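Local atomic coordinates of dTDP-4-dehydrorhamnose 3-epimerase (Streptomyces niveus, PDB entry 2C0Z), a protein that epimerises a dTDP-linked 4-keto-6-deoxy sugar at C3, acting together with NovU on the route to the sugar of the antibiotic novobiocin. Residues M10-I23 with D37-G49. Numbering follows the deposited sequence. Where two conformers were deposited one is given.
With EDO (1,2-ethanediol), chain E.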
loop_
_atom_site.group_PDB
_atom_site.type_symbol
_atom_site.label_atom_id
_atom_site.label_comp_id
_atom_site.label_asym_id
_atom_site.label_seq_id
_atom_site.Cartn_x
_atom_site.Cartn_y
_atom_site.Cartn_z
ATOM N N MET A 10 -2.831 15.722 -6.662
ATOM C CA MET A 10 -1.492 15.182 -6.380
ATOM C C MET A 10 -0.384 16.192 -6.737
ATOM O O MET A 10 -0.469 16.938 -7.718
ATOM C CB MET A 10 -1.320 13.876 -7.147
ATOM C CG MET A 10 0.053 13.230 -6.959
ATOM S SD MET A 10 0.191 11.640 -7.744
ATOM C CE MET A 10 -0.671 10.663 -6.587
ATOM N N ARG A 11 0.653 16.207 -5.913
ATOM C CA ARG A 11 1.850 17.001 -6.149
ATOM C C ARG A 11 3.061 16.144 -5.774
ATOM O O ARG A 11 2.979 15.293 -4.907
ATOM C CB ARG A 11 1.862 18.227 -5.283
ATOM C CG ARG A 11 0.794 19.167 -5.513
ATOM C CD ARG A 11 0.969 20.418 -4.654
ATOM N NE ARG A 11 2.099 21.237 -5.080
ATOM C CZ ARG A 11 2.807 22.064 -4.284
ATOM N NH1 ARG A 11 2.561 22.161 -2.977
ATOM N NH2 ARG A 11 3.768 22.810 -4.797
ATOM N N LEU A 12 4.164 16.348 -6.460
ATOM C CA LEU A 12 5.437 15.759 -6.099
ATOM C C LEU A 12 6.450 16.865 -6.023
ATOM O O LEU A 12 6.678 17.579 -6.996
ATOM C CB LEU A 12 5.895 14.734 -7.106
ATOM C CG LEU A 12 5.003 13.492 -7.246
ATOM C CD1 LEU A 12 3.828 13.709 -8.213
ATOM C CD2 LEU A 12 5.844 12.304 -7.637
ATOM N N ARG A 13 7.019 17.046 -4.855
ATOM C CA ARG A 13 8.020 18.081 -4.668
ATOM C C ARG A 13 9.285 17.560 -4.019
ATOM O O ARG A 13 9.236 16.759 -3.116
ATOM C CB ARG A 13 7.441 19.144 -3.767
ATOM C CG ARG A 13 6.241 19.851 -4.390
ATOM C CD ARG A 13 6.642 20.853 -5.438
ATOM N NE ARG A 13 7.218 22.039 -4.807
ATOM C CZ ARG A 13 7.920 22.971 -5.438
ATOM N NH1 ARG A 13 8.168 22.881 -6.745
ATOM N NH2 ARG A 13 8.385 24.008 -4.755
ATOM N N PRO A 14 10.429 18.057 -4.452
ATOM C CA PRO A 14 11.692 17.616 -3.854
ATOM C C PRO A 14 11.841 18.109 -2.416
ATOM O O PRO A 14 11.473 19.251 -2.080
ATOM C CB PRO A 14 12.754 18.248 -4.754
ATOM C CG PRO A 14 12.093 19.245 -5.544
ATOM C CD PRO A 14 10.623 19.059 -5.522
ATOM N N LEU A 15 12.392 17.247 -1.570
ATOM C CA LEU A 15 12.837 17.638 -0.243
ATOM C C LEU A 15 14.281 18.162 -0.388
ATOM O O LEU A 15 14.783 18.371 -1.493
ATOM C CB LEU A 15 12.676 16.477 0.740
ATOM C CG LEU A 15 11.214 16.032 1.014
ATOM C CD1 LEU A 15 11.152 15.047 2.147
ATOM C CD2 LEU A 15 10.313 17.221 1.300
ATOM N N GLY A 16 14.950 18.396 0.729
ATOM C CA GLY A 16 16.266 19.009 0.690
ATOM C C GLY A 16 17.444 18.113 0.326
ATOM O O GLY A 16 18.562 18.590 0.139
ATOM N N ILE A 17 17.203 16.811 0.252
ATOM C CA ILE A 17 18.166 15.800 -0.110
ATOM C C ILE A 17 17.844 15.330 -1.515
ATOM O O ILE A 17 16.712 14.908 -1.786
ATOM C CB ILE A 17 18.074 14.628 0.854
ATOM C CG1 ILE A 17 18.502 15.078 2.255
ATOM C CG2 ILE A 17 18.904 13.462 0.335
ATOM C CD1 ILE A 17 18.271 14.034 3.316
ATOM N N GLU A 18 18.809 15.424 -2.413
ATOM C CA GLU A 18 18.630 15.029 -3.802
ATOM C C GLU A 18 18.237 13.567 -3.868
ATOM O O GLU A 18 18.864 12.719 -3.254
ATOM C CB GLU A 18 19.922 15.247 -4.585
ATOM C CG GLU A 18 19.911 14.759 -6.022
ATOM C CD GLU A 18 21.290 14.789 -6.669
ATOM O OE1 GLU A 18 22.331 14.901 -5.972
ATOM O OE2 GLU A 18 21.329 14.703 -7.908
ATOM N N GLY A 19 17.193 13.276 -4.623
ATOM C CA GLY A 19 16.685 11.925 -4.718
ATOM C C GLY A 19 15.538 11.607 -3.784
ATOM O O GLY A 19 15.006 10.472 -3.800
ATOM N N VAL A 20 15.121 12.584 -2.991
ATOM C CA VAL A 20 14.027 12.413 -2.030
ATOM C C VAL A 20 12.911 13.383 -2.382
ATOM O O VAL A 20 13.167 14.560 -2.608
ATOM C CB VAL A 20 14.430 12.614 -0.548
ATOM C CG1 VAL A 20 13.233 12.380 0.365
ATOM C CG2 VAL A 20 15.555 11.685 -0.184
ATOM N N TRP A 21 11.690 12.866 -2.472
ATOM C CA TRP A 21 10.490 13.653 -2.847
ATOM C C TRP A 21 9.377 13.403 -1.854
ATOM O O TRP A 21 9.247 12.305 -1.300
ATOM C CB TRP A 21 9.953 13.232 -4.216
ATOM C CG TRP A 21 10.848 13.502 -5.390
ATOM C CD1 TRP A 21 12.015 12.869 -5.707
ATOM C CD2 TRP A 21 10.648 14.496 -6.411
ATOM N NE1 TRP A 21 12.537 13.387 -6.871
ATOM C CE2 TRP A 21 11.729 14.396 -7.312
ATOM C CE3 TRP A 21 9.673 15.454 -6.656
ATOM C CZ2 TRP A 21 11.860 15.209 -8.435
ATOM C CZ3 TRP A 21 9.799 16.278 -7.794
ATOM C CH2 TRP A 21 10.886 16.150 -8.656
ATOM N N GLU A 22 8.551 14.432 -1.678
ATOM C CA GLU A 22 7.307 14.346 -0.901
ATOM C C GLU A 22 6.144 14.350 -1.890
ATOM O O GLU A 22 6.074 15.208 -2.764
ATOM C CB GLU A 22 7.166 15.470 0.116
ATOM C CG GLU A 22 5.868 15.371 0.896
ATOM C CD GLU A 22 5.768 16.358 2.046
ATOM O OE1 GLU A 22 6.648 17.206 2.230
ATOM O OE2 GLU A 22 4.775 16.272 2.785
ATOM N N ILE A 23 5.266 13.369 -1.762
ATOM C CA ILE A 23 4.070 13.268 -2.581
ATOM C C ILE A 23 2.841 13.620 -1.760
ATOM O O ILE A 23 2.592 13.048 -0.704
ATOM C CB ILE A 23 3.955 11.853 -3.152
ATOM C CG1 ILE A 23 5.216 11.500 -4.004
ATOM C CG2 ILE A 23 2.712 11.770 -4.016
ATOM C CD1 ILE A 23 6.312 10.767 -3.231
ATOM N N ASP A 37 -5.649 8.805 -4.272
ATOM C CA ASP A 37 -4.589 8.244 -5.123
ATOM C C ASP A 37 -3.289 8.658 -4.441
ATOM O O ASP A 37 -2.995 9.857 -4.352
ATOM C CB ASP A 37 -4.540 8.820 -6.556
ATOM C CG ASP A 37 -5.810 8.606 -7.364
ATOM O OD1 ASP A 37 -6.584 7.689 -7.084
ATOM O OD2 ASP A 37 -6.105 9.345 -8.342
ATOM N N TRP A 38 -2.508 7.701 -3.955
ATOM C CA TRP A 38 -1.224 8.019 -3.328
ATOM C C TRP A 38 0.023 7.662 -4.150
ATOM O O TRP A 38 1.132 8.000 -3.740
ATOM C CB TRP A 38 -1.104 7.454 -1.904
ATOM C CG TRP A 38 -1.158 5.985 -1.731
ATOM C CD1 TRP A 38 -2.246 5.183 -1.845
ATOM C CD2 TRP A 38 -0.083 5.134 -1.357
ATOM N NE1 TRP A 38 -1.919 3.886 -1.543
ATOM C CE2 TRP A 38 -0.586 3.825 -1.251
ATOM C CE3 TRP A 38 1.268 5.345 -1.083
ATOM C CZ2 TRP A 38 0.225 2.730 -0.906
ATOM C CZ3 TRP A 38 2.059 4.262 -0.751
ATOM C CH2 TRP A 38 1.539 2.981 -0.645
ATOM N N TYR A 39 -0.176 6.970 -5.282
ATOM C CA TYR A 39 0.888 6.760 -6.278
ATOM C C TYR A 39 0.228 6.757 -7.639
ATOM O O TYR A 39 -0.807 6.129 -7.823
ATOM C CB TYR A 39 1.591 5.391 -6.097
ATOM C CG TYR A 39 2.606 5.120 -7.194
ATOM C CD1 TYR A 39 3.882 5.683 -7.140
ATOM C CD2 TYR A 39 2.267 4.382 -8.318
ATOM C CE1 TYR A 39 4.804 5.476 -8.181
ATOM C CE2 TYR A 39 3.152 4.195 -9.340
ATOM C CZ TYR A 39 4.429 4.751 -9.264
ATOM O OH TYR A 39 5.333 4.552 -10.302
ATOM N N HIS A 40 0.812 7.464 -8.587
ATOM C CA HIS A 40 0.338 7.457 -9.970
ATOM C C HIS A 40 1.534 7.448 -10.918
ATOM O O HIS A 40 2.379 8.328 -10.850
ATOM C CB HIS A 40 -0.513 8.691 -10.249
ATOM C CG HIS A 40 -1.216 8.675 -11.559
ATOM N ND1 HIS A 40 -0.619 9.087 -12.738
ATOM C CD2 HIS A 40 -2.479 8.313 -11.875
ATOM C CE1 HIS A 40 -1.511 9.012 -13.716
ATOM N NE2 HIS A 40 -2.639 8.532 -13.228
ATOM N N VAL A 41 1.621 6.411 -11.738
ATOM C CA VAL A 41 2.854 6.165 -12.503
ATOM C C VAL A 41 3.236 7.323 -13.437
ATOM O O VAL A 41 4.420 7.631 -13.583
ATOM C CB VAL A 41 2.774 4.845 -13.278
ATOM C CG1 VAL A 41 1.687 4.884 -14.342
ATOM C CG2 VAL A 41 4.172 4.488 -13.866
ATOM N N ASP A 42 2.255 7.968 -14.058
ATOM C CA ASP A 42 2.588 9.036 -15.009
ATOM C C ASP A 42 3.145 10.246 -14.274
ATOM O O ASP A 42 4.186 10.820 -14.676
ATOM C CB ASP A 42 1.394 9.409 -15.872
ATOM C CG ASP A 42 0.845 8.244 -16.652
ATOM O OD1 ASP A 42 1.626 7.391 -17.126
ATOM O OD2 ASP A 42 -0.368 8.138 -16.848
ATOM N N ARG A 43 2.499 10.603 -13.160
ATOM C CA ARG A 43 2.986 11.705 -12.331
ATOM C C ARG A 43 4.375 11.404 -11.772
ATOM O O ARG A 43 5.282 12.244 -11.794
ATOM C CB ARG A 43 2.023 12.008 -11.198
ATOM C CG ARG A 43 0.657 12.439 -11.693
ATOM C CD ARG A 43 0.608 13.746 -12.462
ATOM N NE ARG A 43 1.241 14.839 -11.735
ATOM C CZ ARG A 43 0.645 15.567 -10.787
ATOM N NH1 ARG A 43 -0.606 15.345 -10.446
ATOM N NH2 ARG A 43 1.323 16.515 -10.164
ATOM N N PHE A 44 4.533 10.214 -11.220
ATOM C CA PHE A 44 5.797 9.805 -10.641
ATOM C C PHE A 44 6.944 9.683 -11.636
ATOM O O PHE A 44 8.024 10.212 -11.386
ATOM C CB PHE A 44 5.632 8.463 -9.909
ATOM C CG PHE A 44 6.862 8.023 -9.200
ATOM C CD1 PHE A 44 7.077 8.379 -7.875
ATOM C CD2 PHE A 44 7.789 7.201 -9.836
ATOM C CE1 PHE A 44 8.225 7.959 -7.216
ATOM C CE2 PHE A 44 8.942 6.797 -9.178
ATOM C CZ PHE A 44 9.146 7.178 -7.870
ATOM N N ALA A 45 6.714 8.994 -12.744
ATOM C CA ALA A 45 7.783 8.753 -13.711
ATOM C C ALA A 45 8.244 10.069 -14.301
ATOM O O ALA A 45 9.436 10.235 -14.559
ATOM C CB ALA A 45 7.355 7.821 -14.805
ATOM N N GLU A 46 7.333 11.025 -14.472
ATOM C CA GLU A 46 7.746 12.318 -15.030
ATOM C C GLU A 46 8.674 13.064 -14.068
ATOM O O GLU A 46 9.727 13.595 -14.459
ATOM C CB GLU A 46 6.521 13.173 -15.359
ATOM N N ALA A 47 8.323 13.044 -12.785
ATOM C CA ALA A 47 9.064 13.777 -11.768
ATOM C C ALA A 47 10.386 13.119 -11.437
ATOM O O ALA A 47 11.428 13.768 -11.416
ATOM C CB ALA A 47 8.212 13.928 -10.531
ATOM N N ILE A 48 10.361 11.818 -11.196
ATOM C CA ILE A 48 11.535 11.112 -10.716
ATOM C C ILE A 48 12.413 10.646 -11.883
ATOM O O ILE A 48 13.650 10.539 -11.737
ATOM C CB ILE A 48 11.092 9.933 -9.816
ATOM C CG1 ILE A 48 10.766 10.426 -8.404
ATOM C CG2 ILE A 48 12.164 8.853 -9.746
ATOM C CD1 ILE A 48 9.574 11.370 -8.259
ATOM N N GLY A 49 11.792 10.344 -13.007
ATOM C CA GLY A 49 12.508 9.919 -14.199
ATOM C C GLY A 49 12.207 8.526 -14.725
ATOM O O GLY A 49 12.507 8.224 -15.869
HETATM C C1 EDO E . 15.250 16.081 -6.844
HETATM O O1 EDO E . 16.495 15.419 -6.773
HETATM C C2 EDO E . 14.436 15.412 -5.748
HETATM O O2 EDO E . 15.015 15.577 -4.475
#
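Leu12, Trp21 and Met10 lay one face of the hairpin formed by strands 11-14 and 20-23 on helix 41-48, a short helix that packs on a face of the RmlC-like cupin's beta sheet. Strand 11-14 and the helix run nearly in the same direction, 21° apart, with their axes 9.2 Å from each other. Leu12 suits the middle because its forked end serves two places: CD1 rests on Arg43 CB, whereas CD2 enters among Phe44, Ala47 and Ile48, 3.9 Å from Ile48 CD1. Trp21 offers the helix a broad flat surface. Its five-membered ring takes a CH-pi contact from Ile48 CD1, 3.6 Å from the centroid and almost on the ring normal, and Ala47 CB, small enough to let the helix come close, lies over the six-membered ring on the same face. The opposite face carries Pro14 CA and C2 of an ethanediol molecule, probably from the crystallisation liquor.

At the other end the long, unbranched Met10 suits a path beside the helix start: it runs straight out, CG opposite the backbone N (chi1 179°), and turns only at chi3 (-78°), which carries CE to 3.3 Å from Asp37 O while SD touches the CB atoms of His40 and Arg43. Asp37 belongs by similarity to the substrate site, and its strand continues the sheet into the second subunit. His40 N-caps the helix, ND1 accepting a weak bond from Arg43 N. The long Arg43 side chain folds back at chi2 and chi3, so that one face of its guanidinium covers Met10 CG and Leu12 CD1. Its two terminal nitrogens converge on a single carbonyl oxygen, reaching Met10 O from the same side and well above the carbonyl plane, NH1 at 3.2 Å and NH2 at 3.1 Å.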